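Local atomic coordinates of UDP-N-acetylmuramate-alanine ligase MurC (Thermotoga maritima, PDB entry 1J6U), a protein that catalyses the ATP-dependent joining of L-alanine to UDP-N-acetylmuramate, a step in building the peptidoglycan of the bacterial cell wall. Residues 241-246 and 259-264; 137-142 and 296-301; 40-45 and 62-67. All blocks are in the same frame, centred on the assembly; numbering follows the deposited sequence.

Contact 1 (241-246 and 259-264)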
loop_
_atom_site.group_PDB
_atom_site.type_symbol
_atom_site.label_atom_id
_atom_site.label_comp_id
_atom_site.label_asym_id
_atom_site.label_seq_id
_atom_site.Cartn_x
_atom_site.Cartn_y
_atom_site.Cartn_z
ATOM N N GLY A 241 -1.393 21.917 -13.121
ATOM C CA GLY A 241 -0.428 20.889 -13.468
ATOM C C GLY A 241 -0.439 20.537 -14.943
ATOM O O GLY A 241 -1.303 20.998 -15.683
ATOM N N THR A 242 0.522 19.726 -15.386
ATOM C CA THR A 242 0.566 19.336 -16.791
ATOM C C THR A 242 -0.715 18.547 -17.134
ATOM O O THR A 242 -1.376 18.801 -18.131
ATOM C CB THR A 242 1.766 18.419 -17.094
ATOM O OG1 THR A 242 2.952 18.963 -16.525
ATOM C CG2 THR A 242 1.949 18.251 -18.613
ATOM N N TYR A 243 -1.031 17.551 -16.315
ATOM C CA TYR A 243 -2.235 16.771 -16.535
ATOM C C TYR A 243 -3.168 17.245 -15.470
ATOM O O TYR A 243 -2.801 17.355 -14.297
ATOM C CB TYR A 243 -1.949 15.294 -16.416
ATOM C CG TYR A 243 -1.004 14.887 -17.500
ATOM C CD1 TYR A 243 0.370 14.992 -17.324
ATOM C CD2 TYR A 243 -1.489 14.474 -18.731
ATOM C CE1 TYR A 243 1.216 14.702 -18.353
ATOM C CE2 TYR A 243 -0.659 14.176 -19.756
ATOM C CZ TYR A 243 0.695 14.296 -19.571
ATOM O OH TYR A 243 1.539 14.034 -20.620
ATOM N N THR A 244 -4.386 17.524 -15.910
ATOM C CA THR A 244 -5.413 18.102 -15.069
ATOM C C THR A 244 -6.788 17.406 -15.194
ATOM O O THR A 244 -7.049 16.672 -16.159
ATOM C CB THR A 244 -5.418 19.619 -15.436
ATOM O OG1 THR A 244 -4.744 20.337 -14.400
ATOM C CG2 THR A 244 -6.793 20.168 -15.714
ATOM N N LEU A 245 -7.649 17.616 -14.206
ATOM C CA LEU A 245 -8.990 17.019 -14.214
ATOM C C LEU A 245 -10.036 18.028 -14.609
ATOM O O LEU A 245 -10.206 19.053 -13.947
ATOM C CB LEU A 245 -9.357 16.503 -12.835
ATOM C CG LEU A 245 -8.523 15.325 -12.403
ATOM C CD1 LEU A 245 -9.012 14.847 -11.058
ATOM C CD2 LEU A 245 -8.668 14.225 -13.440
ATOM N N GLU A 246 -10.750 17.759 -15.685
ATOM C CA GLU A 246 -11.755 18.704 -16.062
ATOM C C GLU A 246 -13.084 18.318 -15.410
ATOM O O GLU A 246 -13.836 19.174 -14.980
ATOM C CB GLU A 246 -11.890 18.751 -17.574
ATOM C CG GLU A 246 -13.192 19.387 -18.000
ATOM C CD GLU A 246 -13.368 19.384 -19.490
ATOM O OE1 GLU A 246 -12.806 18.472 -20.139
ATOM O OE2 GLU A 246 -14.077 20.281 -20.006
ATOM N N VAL A 259 -9.584 14.077 -18.659
ATOM C CA VAL A 259 -8.259 14.593 -18.364
ATOM C C VAL A 259 -7.773 15.582 -19.409
ATOM O O VAL A 259 -7.892 15.323 -20.602
ATOM C CB VAL A 259 -7.278 13.437 -18.264
ATOM C CG1 VAL A 259 -5.890 13.941 -18.108
ATOM C CG2 VAL A 259 -7.642 12.590 -17.094
ATOM N N GLU A 260 -7.253 16.723 -18.950
ATOM C CA GLU A 260 -6.702 17.742 -19.843
ATOM C C GLU A 260 -5.212 17.670 -19.750
ATOM O O GLU A 260 -4.658 17.324 -18.693
ATOM C CB GLU A 260 -7.103 19.156 -19.444
ATOM C CG GLU A 260 -8.562 19.419 -19.595
ATOM C CD GLU A 260 -9.017 20.667 -18.850
ATOM O OE1 GLU A 260 -8.614 20.866 -17.675
ATOM O OE2 GLU A 260 -9.795 21.446 -19.441
ATOM N N LYS A 261 -4.567 17.952 -20.880
ATOM C CA LYS A 261 -3.109 18.004 -20.954
ATOM C C LYS A 261 -2.805 19.463 -21.348
ATOM O O LYS A 261 -3.335 19.994 -22.334
ATOM C CB LYS A 261 -2.599 17.020 -21.989
ATOM C CG LYS A 261 -1.087 16.929 -22.100
ATOM C CD LYS A 261 -0.767 16.030 -23.273
ATOM C CE LYS A 261 0.680 15.792 -23.298
ATOM N NZ LYS A 261 1.037 14.756 -24.316
ATOM N N ASN A 262 -2.001 20.121 -20.525
ATOM C CA ASN A 262 -1.677 21.503 -20.731
ATOM C C ASN A 262 -2.911 22.298 -21.102
ATOM O O ASN A 262 -2.891 23.149 -21.995
ATOM C CB ASN A 262 -0.599 21.627 -21.794
ATOM C CG ASN A 262 0.751 21.344 -21.225
ATOM O OD1 ASN A 262 1.141 21.963 -20.239
ATOM N ND2 ASN A 262 1.474 20.398 -21.813
ATOM N N GLY A 263 -4.007 21.974 -20.439
ATOM C CA GLY A 263 -5.236 22.710 -20.639
ATOM C C GLY A 263 -6.164 22.297 -21.735
ATOM O O GLY A 263 -7.166 22.967 -21.976
ATOM N N LYS A 264 -5.856 21.203 -22.406
ATOM C CA LYS A 264 -6.741 20.783 -23.475
ATOM C C LYS A 264 -7.277 19.392 -23.210
ATOM O O LYS A 264 -6.537 18.492 -22.806
ATOM C CB LYS A 264 -6.009 20.859 -24.833
ATOM C CG LYS A 264 -5.633 22.296 -25.216
ATOM C CD LYS A 264 -5.463 22.469 -26.727
ATOM C CE LYS A 264 -5.433 23.946 -27.122
ATOM N NZ LYS A 264 -6.727 24.675 -26.903
HETATM O O HOH W 1 -4.058 20.690 -17.913
#

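Contact 2 (137-142 and 296-301)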
loop_
_atom_site.group_PDB
_atom_site.type_symbol
_atom_site.label_atom_id
_atom_site.label_comp_id
_atom_site.label_asym_id
_atom_site.label_seq_id
_atom_site.Cartn_x
_atom_site.Cartn_y
_atom_site.Cartn_z
ATOM N N LYS A 137 2.534 -4.787 -17.212
ATOM C CA LYS A 137 2.208 -6.177 -17.497
ATOM C C LYS A 137 1.234 -6.272 -18.668
ATOM O O LYS A 137 1.338 -7.173 -19.496
ATOM C CB LYS A 137 1.602 -6.849 -16.257
ATOM C CG LYS A 137 2.616 -7.319 -15.223
ATOM C CD LYS A 137 1.945 -7.620 -13.853
ATOM C CE LYS A 137 0.846 -8.696 -13.898
ATOM N NZ LYS A 137 1.260 -10.022 -14.449
ATOM N N HIS A 138 0.289 -5.332 -18.737
ATOM C CA HIS A 138 -0.728 -5.351 -19.774
ATOM C C HIS A 138 -0.086 -5.126 -21.091
ATOM O O HIS A 138 -0.492 -5.717 -22.085
ATOM C CB HIS A 138 -1.756 -4.277 -19.547
ATOM C CG HIS A 138 -2.865 -4.281 -20.547
ATOM N ND1 HIS A 138 -3.909 -5.176 -20.494
ATOM C CD2 HIS A 138 -3.147 -3.435 -21.568
ATOM C CE1 HIS A 138 -4.795 -4.872 -21.428
ATOM N NE2 HIS A 138 -4.356 -3.819 -22.092
ATOM N N LEU A 139 0.931 -4.274 -21.083
ATOM C CA LEU A 139 1.670 -3.963 -22.290
ATOM C C LEU A 139 2.647 -5.045 -22.582
ATOM O O LEU A 139 3.542 -4.851 -23.398
ATOM C CB LEU A 139 2.445 -2.684 -22.135
ATOM C CG LEU A 139 1.534 -1.481 -21.997
ATOM C CD1 LEU A 139 2.389 -0.247 -22.060
ATOM C CD2 LEU A 139 0.495 -1.468 -23.068
ATOM N N ARG A 140 2.470 -6.176 -21.897
ATOM C CA ARG A 140 3.355 -7.324 -22.031
ATOM C C ARG A 140 4.843 -6.927 -21.938
ATOM O O ARG A 140 5.659 -7.391 -22.699
ATOM C CB ARG A 140 3.038 -8.060 -23.334
ATOM C CG ARG A 140 1.547 -8.496 -23.382
ATOM C CD ARG A 140 1.174 -9.344 -24.601
ATOM N N LYS A 141 5.190 -6.056 -20.995
ATOM C CA LYS A 141 6.577 -5.652 -20.839
ATOM C C LYS A 141 7.265 -6.586 -19.830
ATOM O O LYS A 141 8.459 -6.458 -19.575
ATOM C CB LYS A 141 6.669 -4.209 -20.368
ATOM C CG LYS A 141 6.094 -3.196 -21.335
ATOM C CD LYS A 141 6.774 -3.305 -22.689
ATOM C CE LYS A 141 6.881 -1.957 -23.410
ATOM N NZ LYS A 141 7.917 -1.026 -22.823
ATOM N N SER A 142 6.502 -7.549 -19.301
ATOM C CA SER A 142 6.990 -8.536 -18.336
ATOM C C SER A 142 7.975 -7.967 -17.267
ATOM O O SER A 142 9.132 -8.386 -17.140
ATOM C CB SER A 142 7.595 -9.706 -19.108
ATOM O OG SER A 142 8.541 -10.395 -18.317
ATOM N N LEU A 296 -1.347 5.559 -25.396
ATOM C CA LEU A 296 -2.227 5.499 -24.264
ATOM C C LEU A 296 -3.461 4.630 -24.405
ATOM O O LEU A 296 -4.115 4.358 -23.404
ATOM C CB LEU A 296 -2.675 6.906 -23.877
ATOM C CG LEU A 296 -1.570 7.863 -23.469
ATOM C CD1 LEU A 296 -2.208 9.128 -22.967
ATOM C CD2 LEU A 296 -0.690 7.229 -22.382
ATOM N N ALA A 297 -3.824 4.201 -25.604
ATOM C CA ALA A 297 -5.018 3.359 -25.695
ATOM C C ALA A 297 -4.848 2.110 -24.817
ATOM O O ALA A 297 -5.732 1.794 -24.008
ATOM C CB ALA A 297 -5.317 2.960 -27.141
ATOM N N PRO A 298 -3.739 1.353 -24.979
ATOM C CA PRO A 298 -3.637 0.189 -24.096
ATOM C C PRO A 298 -3.406 0.566 -22.641
ATOM O O PRO A 298 -3.821 -0.173 -21.757
ATOM C CB PRO A 298 -2.470 -0.617 -24.681
ATOM C CG PRO A 298 -1.713 0.339 -25.403
ATOM C CD PRO A 298 -2.779 1.202 -26.073
ATOM N N VAL A 299 -2.765 1.709 -22.397
ATOM C CA VAL A 299 -2.516 2.135 -21.027
ATOM C C VAL A 299 -3.841 2.394 -20.325
ATOM O O VAL A 299 -3.992 2.035 -19.177
ATOM C CB VAL A 299 -1.645 3.412 -20.975
ATOM C CG1 VAL A 299 -1.578 4.003 -19.543
ATOM C CG2 VAL A 299 -0.258 3.065 -21.413
ATOM N N LEU A 300 -4.802 2.988 -21.026
ATOM C CA LEU A 300 -6.113 3.287 -20.456
ATOM C C LEU A 300 -7.004 2.058 -20.302
ATOM O O LEU A 300 -7.879 2.006 -19.443
ATOM C CB LEU A 300 -6.836 4.335 -21.297
ATOM C CG LEU A 300 -6.230 5.740 -21.167
ATOM C CD1 LEU A 300 -6.779 6.675 -22.243
ATOM C CD2 LEU A 300 -6.545 6.287 -19.807
ATOM N N GLU A 301 -6.791 1.085 -21.159
ATOM C CA GLU A 301 -7.540 -0.159 -21.127
ATOM C C GLU A 301 -7.102 -0.901 -19.840
ATOM O O GLU A 301 -7.918 -1.436 -19.077
ATOM C CB GLU A 301 -7.175 -0.937 -22.389
ATOM C CG GLU A 301 -7.802 -2.282 -22.583
ATOM C CD GLU A 301 -7.307 -2.921 -23.880
ATOM O OE1 GLU A 301 -6.212 -2.523 -24.355
ATOM O OE2 GLU A 301 -7.998 -3.819 -24.416
#

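Contact 3 (40-45 and 62-67)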
loop_
_atom_site.group_PDB
_atom_site.type_symbol
_atom_site.label_atom_id
_atom_site.label_comp_id
_atom_site.label_asym_id
_atom_site.label_seq_id
_atom_site.Cartn_x
_atom_site.Cartn_y
_atom_site.Cartn_z
ATOM N N TYR A 40 15.384 -18.344 3.824
ATOM C CA TYR A 40 14.531 -18.681 4.965
ATOM C C TYR A 40 14.511 -17.450 5.844
ATOM O O TYR A 40 15.242 -16.467 5.614
ATOM C CB TYR A 40 15.043 -19.913 5.738
ATOM C CG TYR A 40 16.270 -19.668 6.591
ATOM C CD1 TYR A 40 16.146 -19.337 7.938
ATOM C CD2 TYR A 40 17.562 -19.742 6.043
ATOM C CE1 TYR A 40 17.278 -19.085 8.734
ATOM C CE2 TYR A 40 18.706 -19.490 6.827
ATOM C CZ TYR A 40 18.547 -19.169 8.173
ATOM O OH TYR A 40 19.641 -18.990 8.972
ATOM N N GLY A 41 13.687 -17.469 6.868
ATOM C CA GLY A 41 13.662 -16.273 7.681
ATOM C C GLY A 41 12.798 -16.433 8.895
ATOM O O GLY A 41 12.286 -17.514 9.212
ATOM N N SER A 42 12.585 -15.319 9.558
ATOM C CA SER A 42 11.821 -15.379 10.773
ATOM C C SER A 42 11.021 -14.105 10.923
ATOM O O SER A 42 11.314 -13.072 10.306
ATOM C CB SER A 42 12.797 -15.483 11.924
ATOM O OG SER A 42 13.561 -14.290 11.911
ATOM N N ASN A 43 10.047 -14.161 11.807
ATOM C CA ASN A 43 9.218 -13.001 12.003
ATOM C C ASN A 43 8.669 -13.055 13.407
ATOM O O ASN A 43 8.539 -14.127 14.007
ATOM C CB ASN A 43 8.067 -13.002 10.966
ATOM C CG ASN A 43 7.584 -11.599 10.631
ATOM O OD1 ASN A 43 8.385 -10.734 10.230
ATOM N ND2 ASN A 43 6.270 -11.361 10.787
ATOM N N ILE A 44 8.324 -11.884 13.900
ATOM C CA ILE A 44 7.800 -11.713 15.238
ATOM C C ILE A 44 6.447 -12.369 15.446
ATOM O O ILE A 44 6.197 -12.948 16.487
ATOM C CB ILE A 44 7.704 -10.226 15.549
ATOM C CG1 ILE A 44 7.795 -9.982 17.049
ATOM C CG2 ILE A 44 6.419 -9.680 15.005
ATOM C CD1 ILE A 44 7.923 -8.463 17.401
ATOM N N GLU A 45 5.580 -12.286 14.451
ATOM C CA GLU A 45 4.236 -12.862 14.516
ATOM C C GLU A 45 3.958 -13.511 13.183
ATOM O O GLU A 45 4.679 -13.291 12.215
ATOM C CB GLU A 45 3.212 -11.759 14.730
ATOM C CG GLU A 45 3.233 -10.730 13.590
ATOM C CD GLU A 45 2.482 -9.455 13.925
ATOM O OE1 GLU A 45 2.684 -8.433 13.224
ATOM O OE2 GLU A 45 1.688 -9.479 14.890
ATOM N N VAL A 62 8.670 -18.448 13.521
ATOM C CA VAL A 62 8.032 -17.446 14.363
ATOM C C VAL A 62 7.959 -18.057 15.744
ATOM O O VAL A 62 7.519 -19.201 15.881
ATOM C CB VAL A 62 6.600 -17.158 13.901
ATOM C CG1 VAL A 62 5.945 -16.122 14.818
ATOM C CG2 VAL A 62 6.623 -16.694 12.446
ATOM N N PRO A 63 8.375 -17.313 16.783
ATOM C CA PRO A 63 8.899 -15.951 16.711
ATOM C C PRO A 63 10.409 -15.938 16.567
ATOM O O PRO A 63 11.012 -16.951 16.218
ATOM C CB PRO A 63 8.472 -15.352 18.029
ATOM C CG PRO A 63 8.711 -16.545 18.989
ATOM C CD PRO A 63 8.129 -17.710 18.191
ATOM N N HIS A 64 11.014 -14.785 16.837
ATOM C CA HIS A 64 12.461 -14.655 16.743
ATOM C C HIS A 64 13.123 -15.434 17.876
ATOM O O HIS A 64 12.693 -15.380 19.036
ATOM C CB HIS A 64 12.882 -13.194 16.818
ATOM C CG HIS A 64 12.470 -12.389 15.622
ATOM N ND1 HIS A 64 12.682 -12.817 14.329
ATOM C CD2 HIS A 64 11.847 -11.189 15.524
ATOM C CE1 HIS A 64 12.201 -11.918 13.489
ATOM N NE2 HIS A 64 11.690 -10.920 14.189
ATOM N N SER A 65 14.170 -16.157 17.508
ATOM C CA SER A 65 14.954 -16.969 18.414
ATOM C C SER A 65 16.254 -17.299 17.725
ATOM O O SER A 65 16.231 -17.614 16.538
ATOM C CB SER A 65 14.255 -18.296 18.700
ATOM O OG SER A 65 15.172 -19.229 19.297
ATOM N N ALA A 66 17.373 -17.270 18.449
ATOM C CA ALA A 66 18.653 -17.655 17.840
ATOM C C ALA A 66 18.558 -19.143 17.448
ATOM O O ALA A 66 19.401 -19.678 16.757
ATOM C CB ALA A 66 19.820 -17.412 18.789
ATOM N N ASP A 67 17.511 -19.809 17.897
ATOM C CA ASP A 67 17.272 -21.184 17.491
ATOM C C ASP A 67 17.081 -21.207 15.932
ATOM O O ASP A 67 17.397 -22.198 15.253
ATOM C CB ASP A 67 15.974 -21.658 18.161
ATOM C CG ASP A 67 16.170 -22.863 19.067
ATOM O OD1 ASP A 67 15.199 -23.237 19.771
ATOM O OD2 ASP A 67 17.282 -23.438 19.075
HETATM O O HOH W 2 9.461 -9.522 12.328
#

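Contact 1 (241-246 and 259-264)
Tyr243 and Lys261 face each other as a non-hydrogen-bonded pair in an antiparallel beta hairpin of the Mur ligase middle domain. Their side chains run side by side. The lysine chain is extended, with CG anti to the backbone N (chi1 -177°). It follows the tyrosine ring outward, Lys261 CG lying 3.6 Å from Tyr243 CE2 and Lys261 CE 3.3 Å from Tyr243 OH. Both polar ends finish at Asp290 of helix 276-291, by a hydrogen bond and a salt bridge. Leu245 and Val259 sit on the same face of the sheet, and their side chains meet at an oblique angle, Leu245 CD2 4.1 Å from Val259 CG2. Leu283 of that helix packs on both Tyr243 and Val259.

Thr244 and Glu260, the hydrogen-bonded pair, occupy the other face. There the carboxylates of Glu246 and Glu260 stack, planes 16° apart, and the like charges Glu246 OE1 and Glu260 OE2 are 4.3 Å apart. A salt bridge from Arg265 to Glu246 probably offsets this. A type I' turn from Lys261 to Lys264 reverses the chain. A water accepts from Gly263 N at 2.8 Å and donates to Thr242 O, which also accepts from Asn262 N at 2.8 Å.

Contact 2 (137-142 and 296-301)
His138 and Leu139, at the C-terminal end of helix 125-138, meet one side of helix 296-305. The helix end fits a Schellman motif, with Arg140 as the C-prime residue at positive phi, though the place of Arg140 N is less sure. The contact is small and lies near the surface.

The first shell has a polar part and an apolar part. In the polar part, His138 NE2 gives a weak hydrogen bond to Glu301 OE1 at 3.2 Å. The bond is nearly straight, 169° at the hydrogen, and the oxygen lies at the ring edge, in plane. The carboxylate is turned steeply against the ring, their planes 72° apart. Next to NE2, His138 CD2 comes 3.3 Å from Pro298 O. In the apolar part, Leu139 CD2 lies against the proline ring, 3.5 Å from Pro298 CB, which is tight for two carbons. Leu139 CD1 makes a looser touch with Val299 CG2 at 4.3 Å.

The next shell explains these positions. The histidine CG is anti to the backbone N (chi1 -177°), which takes the ring off its own helix and brings NE2 to Glu301. Glu301 is extended in the same manner, and the two side chains cross at about a right angle. With an alanine in place of His138, the Glu301 carboxylate is likely to lose this partner and a gap to open beside Pro298 O. Ala302 and Glu305, further along the second helix, also touch the histidine. Tyr294, just ahead of that helix, packs on Leu139 and hydrogen-bonds Lys141 NZ. Asp295 OD1 accepts from Ala297 N. Within the helix, Leu300 N donates to Leu296 O at 2.8 Å.

Contact 3 (40-45 and 62-67)
His64 reaches across to the end of strand 38-42 and lays its ring against the backbone of Asn43 and Ile44. The strand belongs to the parallel sheet of the N-terminal domain, and His64 lies in the loop after the edge strand 60-61. From CB, the side chain sets CG anti to the carbonyl carbon (chi1 -68°), and the ring turns back over the strand end. On one edge, His64 ND1 donates to Ser42 OG at 3.0 Å, with the oxygen only 2° out of the ring plane. Glu87 shares this site: it hydrogen-bonds both Ser42 OG and His64 ND1. Its OE2 also accepts from Ser65 N. The next atom round the ring, His64 CE1, lies 3.5 Å from Asn43 CA. On the other side of CE1, His64 NE2 has a water at 3.2 Å. The same water accepts from Ile44 N and donates to Asn43 OD1 at 2.7 Å. One face of the ring lies under Asn43 C, which stands 3.7 Å above the plane, offset toward the rim. His64 CD2 closes the circuit 4.1 Å from Ile44 CA.

Earlier in the loop, the peptide bond before Pro63 is cis. Asn43 O receives CA-H...O contacts from Val62 CA and Pro63 CA, and Val62 CG1 lies 3.4 Å from it. The Asn43 side chain folds along its own segment, ND2 giving a hydrogen bond to Glu45 O.

Ser42 and Glu87 at ND1 and a water at NE2 probably fix the rotation of the ring and tie the loop to the strand end. The carboxylate of Glu87 would probably favour a proton on ND1 and polarise the ring.

In the fold
Contact 3 comes first along the chain, within the N-terminal domain and its parallel five-stranded sheet. Contact 2 then opens at the end of helix 125-138 and closes at helix 296-305. Contact 1, the hairpin of strands 243-250 and 255-261, is nested inside that long loop. Contacts 1 and 2 have centres about 21 Å apart, and their nearest atoms are about 6 Å apart. Helix 276-291 and strand 264-271 border both. The centre of contact 3 is about 50 Å from that of contact 1 and about 40 Å from that of contact 2. Contacts 1 and 2 thus tie together one region around the middle domain, contact 3 is internal to the N-terminal domain, and none joins the two.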